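Local coordinates for protein methanogen homoaconitase large subunit (PDB 4KP2) that forms the large subunit of an iron-sulfur hydro-lyase that dehydrates (R)-homocitrate to cis-homoaconitate and rehydrates this to homoisocitrate, at residues M132-A135 with H140-T143; T152-T157 with T168-P173. All blocks are in the same frame, centred on the assembly; numbering follows the deposited sequence.

Contact 1 (M132-A135 with H140-T143)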
loop_
_atom_site.group_PDB
_atom_site.type_symbol
_atom_site.label_atom_id
_atom_site.label_comp_id
_atom_site.label_asym_id
_atom_site.label_seq_id
_atom_site.Cartn_x
_atom_site.Cartn_y
_atom_site.Cartn_z
ATOM N N MET A 132 -14.624 31.137 1.877
ATOM C CA MET A 132 -15.189 30.228 2.870
ATOM C C MET A 132 -14.474 30.315 4.213
ATOM O O MET A 132 -13.401 30.907 4.328
ATOM C CB MET A 132 -15.125 28.781 2.377
ATOM C CG MET A 132 -16.323 28.322 1.567
ATOM S SD MET A 132 -16.273 26.539 1.294
ATOM C CE MET A 132 -17.796 26.279 0.392
ATOM N N PHE A 133 -15.092 29.722 5.229
ATOM C CA PHE A 133 -14.428 29.479 6.499
ATOM C C PHE A 133 -14.336 27.972 6.686
ATOM O O PHE A 133 -15.319 27.321 7.039
ATOM C CB PHE A 133 -15.204 30.111 7.654
ATOM C CG PHE A 133 -14.562 29.907 8.997
ATOM C CD1 PHE A 133 -13.601 30.789 9.462
ATOM C CD2 PHE A 133 -14.917 28.833 9.794
ATOM C CE1 PHE A 133 -13.009 30.604 10.696
ATOM C CE2 PHE A 133 -14.326 28.643 11.029
ATOM C CZ PHE A 133 -13.371 29.530 11.480
ATOM N N VAL A 134 -13.155 27.418 6.436
ATOM C CA VAL A 134 -12.973 25.972 6.462
ATOM C C VAL A 134 -12.350 25.481 7.765
ATOM O O VAL A 134 -11.209 25.809 8.088
ATOM C CB VAL A 134 -12.119 25.492 5.273
ATOM C CG1 VAL A 134 -11.919 23.985 5.336
ATOM C CG2 VAL A 134 -12.768 25.896 3.961
ATOM N N ALA A 135 -13.113 24.689 8.510
ATOM C CA ALA A 135 -12.634 24.119 9.761
ATOM C C ALA A 135 -12.304 22.646 9.567
ATOM O O ALA A 135 -13.063 21.909 8.939
ATOM C CB ALA A 135 -13.676 24.290 10.846
ATOM N N HIS A 140 -3.081 20.684 9.281
ATOM C CA HIS A 140 -2.743 21.253 7.981
ATOM C C HIS A 140 -3.982 21.619 7.171
ATOM O O HIS A 140 -4.003 21.470 5.949
ATOM C CB HIS A 140 -1.856 20.294 7.185
ATOM C CG HIS A 140 -0.511 20.067 7.799
ATOM N ND1 HIS A 140 -0.289 19.123 8.780
ATOM C CD2 HIS A 140 0.682 20.666 7.580
ATOM C CE1 HIS A 140 0.982 19.148 9.132
ATOM N NE2 HIS A 140 1.595 20.077 8.420
ATOM N N THR A 141 -5.008 22.105 7.859
ATOM C CA THR A 141 -6.216 22.585 7.200
ATOM C C THR A 141 -5.925 23.930 6.537
ATOM O O THR A 141 -6.669 24.387 5.670
ATOM C CB THR A 141 -7.379 22.723 8.204
ATOM O OG1 THR A 141 -7.468 21.531 8.996
ATOM C CG2 THR A 141 -8.702 22.943 7.483
ATOM N N CYS A 142 -4.815 24.545 6.936
ATOM C CA CYS A 142 -4.384 25.828 6.388
ATOM C C CYS A 142 -4.083 25.759 4.890
ATOM O O CYS A 142 -3.936 26.790 4.232
ATOM C CB CYS A 142 -3.154 26.337 7.142
ATOM S SG CYS A 142 -1.777 25.162 7.198
ATOM N N THR A 143 -3.990 24.541 4.364
ATOM C CA THR A 143 -3.731 24.312 2.946
ATOM C C THR A 143 -4.791 24.969 2.065
ATOM O O THR A 143 -4.493 25.459 0.975
ATOM C CB THR A 143 -3.686 22.799 2.637
ATOM O OG1 THR A 143 -2.741 22.159 3.501
ATOM C CG2 THR A 143 -3.295 22.550 1.188
#
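Val134 and Thr141 show how a strand can be covered by the loop that leaves it, with one methyl group making the whole join. Val134 belongs to strand 133-136, an inner strand of a five-stranded parallel sheet in the alpha-beta-alpha sandwich of the aconitase family, and residues 140-143 follow in the loop that leads on to strand 150-153. The loop segment begins with His140, whose NE2 is hydrogen-bonded to Glu234 OE2. Its backbone N is held by Asp138 OD1. Thr141 comes next and carries the contact. Its CG2 stands anti to its own backbone N (the hydroxyl lies at chi1 -48°), and this sends the methyl to the strand while OG1 is tied to Asp138 O. Thr141 CG2 lies 4.0 Å from Val134 CG1, the two side chains crossing obliquely. Thr141 CG2 also sits 3.9 Å from Val134 O and 4.2 Å from Ala135 C, so a single methyl rests against both the valine branch and the main chain beyond it. The backbones stay apart, 7.1 Å between Ala135 CA and Thr141 CA, and only 86 Å² of surface is buried. His120 of helix 119-126 packs on Thr141 and Leu123 of the same helix on Val134, which shows that this helix covers the same side. The CB of Cys142, within a short 3-10 segment, is directed away from the strand. Thr143 folds back on His140: its amide reaches His140 O only weakly, whereas its hydroxyl binds the same carbonyl. In that bond Thr143 OG1 donates to His140 O over 2.8 Å, at a C=O...donor angle of 145° and tilted 29° from the carbonyl plane.

Contact 2 (T152-T157 with T168-P173)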
loop_
_atom_site.group_PDB
_atom_site.type_symbol
_atom_site.label_atom_id
_atom_site.label_comp_id
_atom_site.label_asym_id
_atom_site.label_seq_id
_atom_site.Cartn_x
_atom_site.Cartn_y
_atom_site.Cartn_z
ATOM N N THR A 152 -8.435 26.948 9.103
ATOM C CA THR A 152 -7.579 26.592 10.229
ATOM C C THR A 152 -7.902 25.197 10.753
ATOM O O THR A 152 -8.944 24.628 10.430
ATOM C CB THR A 152 -7.717 27.599 11.388
ATOM O OG1 THR A 152 -9.099 27.743 11.735
ATOM C CG2 THR A 152 -7.155 28.955 10.989
ATOM N N GLY A 153 -7.000 24.652 11.562
ATOM C CA GLY A 153 -7.181 23.328 12.126
ATOM C C GLY A 153 -7.620 23.358 13.577
ATOM O O GLY A 153 -7.144 24.174 14.365
ATOM N N PHE A 154 -8.531 22.459 13.929
ATOM C CA PHE A 154 -9.050 22.389 15.288
ATOM C C PHE A 154 -8.825 21.011 15.897
ATOM O O PHE A 154 -8.602 20.035 15.182
ATOM C CB PHE A 154 -10.542 22.720 15.305
ATOM C CG PHE A 154 -10.856 24.123 14.871
ATOM C CD1 PHE A 154 -10.932 25.144 15.800
ATOM C CD2 PHE A 154 -11.073 24.422 13.536
ATOM C CE1 PHE A 154 -11.217 26.440 15.407
ATOM C CE2 PHE A 154 -11.360 25.714 13.137
ATOM C CZ PHE A 154 -11.432 26.724 14.075
ATOM N N GLY A 155 -8.895 20.939 17.222
ATOM C CA GLY A 155 -8.745 19.679 17.924
ATOM C C GLY A 155 -10.041 18.895 17.950
ATOM O O GLY A 155 -11.050 19.326 17.395
ATOM N N ALA A 156 -10.011 17.737 18.603
ATOM C CA ALA A 156 -11.183 16.871 18.692
ATOM C C ALA A 156 -12.327 17.555 19.436
ATOM O O ALA A 156 -13.498 17.361 19.110
ATOM C CB ALA A 156 -10.819 15.561 19.372
ATOM N N THR A 157 -11.975 18.357 20.434
ATOM C CA THR A 157 -12.960 19.086 21.223
ATOM C C THR A 157 -13.669 20.156 20.393
ATOM O O THR A 157 -14.900 20.212 20.364
ATOM C CB THR A 157 -12.311 19.729 22.469
ATOM O OG1 THR A 157 -12.177 18.744 23.501
ATOM C CG2 THR A 157 -13.152 20.882 22.988
ATOM N N THR A 168 -18.048 28.765 15.465
ATOM C CA THR A 168 -16.889 28.681 16.342
ATOM C C THR A 168 -16.452 30.074 16.777
ATOM O O THR A 168 -16.902 31.077 16.224
ATOM C CB THR A 168 -15.711 27.971 15.657
ATOM O OG1 THR A 168 -14.644 27.800 16.597
ATOM C CG2 THR A 168 -15.215 28.789 14.477
ATOM N N TRP A 169 -15.575 30.129 17.772
ATOM C CA TRP A 169 -15.103 31.403 18.297
ATOM C C TRP A 169 -13.597 31.533 18.126
ATOM O O TRP A 169 -12.826 30.825 18.775
ATOM C CB TRP A 169 -15.477 31.544 19.773
ATOM C CG TRP A 169 -16.949 31.466 20.019
ATOM C CD1 TRP A 169 -17.708 30.335 20.091
ATOM C CD2 TRP A 169 -17.846 32.564 20.229
ATOM N NE1 TRP A 169 -19.021 30.660 20.330
ATOM C CE2 TRP A 169 -19.132 32.022 20.419
ATOM C CE3 TRP A 169 -17.685 33.953 20.274
ATOM C CZ2 TRP A 169 -20.251 32.819 20.651
ATOM C CZ3 TRP A 169 -18.798 34.742 20.504
ATOM C CH2 TRP A 169 -20.064 34.173 20.689
ATOM N N ILE A 170 -13.185 32.438 17.246
ATOM C CA ILE A 170 -11.768 32.666 16.997
ATOM C C ILE A 170 -11.418 34.141 17.126
ATOM O O ILE A 170 -12.295 35.007 17.107
ATOM C CB ILE A 170 -11.359 32.202 15.592
ATOM C CG1 ILE A 170 -12.076 33.040 14.532
ATOM C CG2 ILE A 170 -11.651 30.719 15.407
ATOM C CD1 ILE A 170 -11.612 32.768 13.126
ATOM N N LYS A 171 -10.127 34.419 17.258
ATOM C CA LYS A 171 -9.641 35.788 17.298
ATOM C C LYS A 171 -9.002 36.123 15.958
ATOM O O LYS A 171 -8.141 35.385 15.477
ATOM C CB LYS A 171 -8.620 35.957 18.422
ATOM C CG LYS A 171 -8.114 37.379 18.589
ATOM C CD LYS A 171 -7.056 37.486 19.683
ATOM C CE LYS A 171 -7.641 37.279 21.079
ATOM N NZ LYS A 171 -7.738 35.844 21.481
ATOM N N VAL A 172 -9.436 37.227 15.354
ATOM C CA VAL A 172 -8.896 37.658 14.069
ATOM C C VAL A 172 -7.394 37.892 14.177
ATOM O O VAL A 172 -6.949 38.784 14.899
ATOM C CB VAL A 172 -9.577 38.938 13.560
ATOM C CG1 VAL A 172 -9.003 39.341 12.208
ATOM C CG2 VAL A 172 -11.080 38.738 13.466
ATOM N N PRO A 173 -6.610 37.079 13.456
ATOM C CA PRO A 173 -5.150 37.069 13.577
ATOM C C PRO A 173 -4.487 38.240 12.868
ATOM O O PRO A 173 -5.085 38.858 11.987
ATOM C CB PRO A 173 -4.765 35.764 12.883
ATOM C CG PRO A 173 -5.810 35.596 11.834
ATOM C CD PRO A 173 -7.086 36.120 12.442
#
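Thr168 OG1 is the polar atom at this contact, lying 3.9 Å from Phe154 CE1, while the backbone of the same threonine is hydrogen-bonded to Val45. The approach to the ring is an oblique van der Waals contact. With chi1 -175° the hydroxyl stands anti to the backbone N, directed at the phenylalanine, and CG2 takes the place between N and the carbonyl carbon. Two residues on, Ile170 supplies an apolar neighbour: its CG2 comes up at the edge of the ring, near the ring plane, 4.2 Å from Phe154 CZ. Phe154 thus bridges two segments whose main chains never approach closely; even the nearest pair, Phe154 CA and Thr168 CA, is 10.1 Å apart. The two segments belong to a strand-helix-strand unit in which strand 150-153, at the edge of the parallel sheet, runs through Phe154 and the N-cap residue Gly155 into helix 156-165, and strand 167-180 then enters a separate mixed sheet. Met159 and Ile162 of that helix also pack on Phe154, and Ile162 touches Thr168 as well. Along strand 167-180 the usual alternation decides which residues take part. Thr168 and Ile170 direct their CB atoms toward segment 152-157, whereas the CB of the intervening Trp169 is directed away, and its NE1 is hydrogen-bonded to Tyr161 OH.

Strand 133-136 joins the two contacts, whose centres lie about 10 Å apart, by offering alternate residues to each. Val134 faces the loop of contact 1. On the other side of the strand, Ala135 CB lies 3.6 Å from Phe154 CE2 and Phe133 CE1 3.5 Å from Ile170 CD1, Phe154 and Ile170 being the residues of contact 2. The main chains meet as sheet neighbours, with a probable hydrogen bond of 3.2 Å between Thr152 N and Val134 O; Thr141 CB packs 3.3 Å from Thr152 O. Contact 1 is nearer the cofactor: the side chain of Thr141 is about 9 Å from that of Cys323, a predicted [4Fe-4S] ligand, whereas contact 2 lies away from that site.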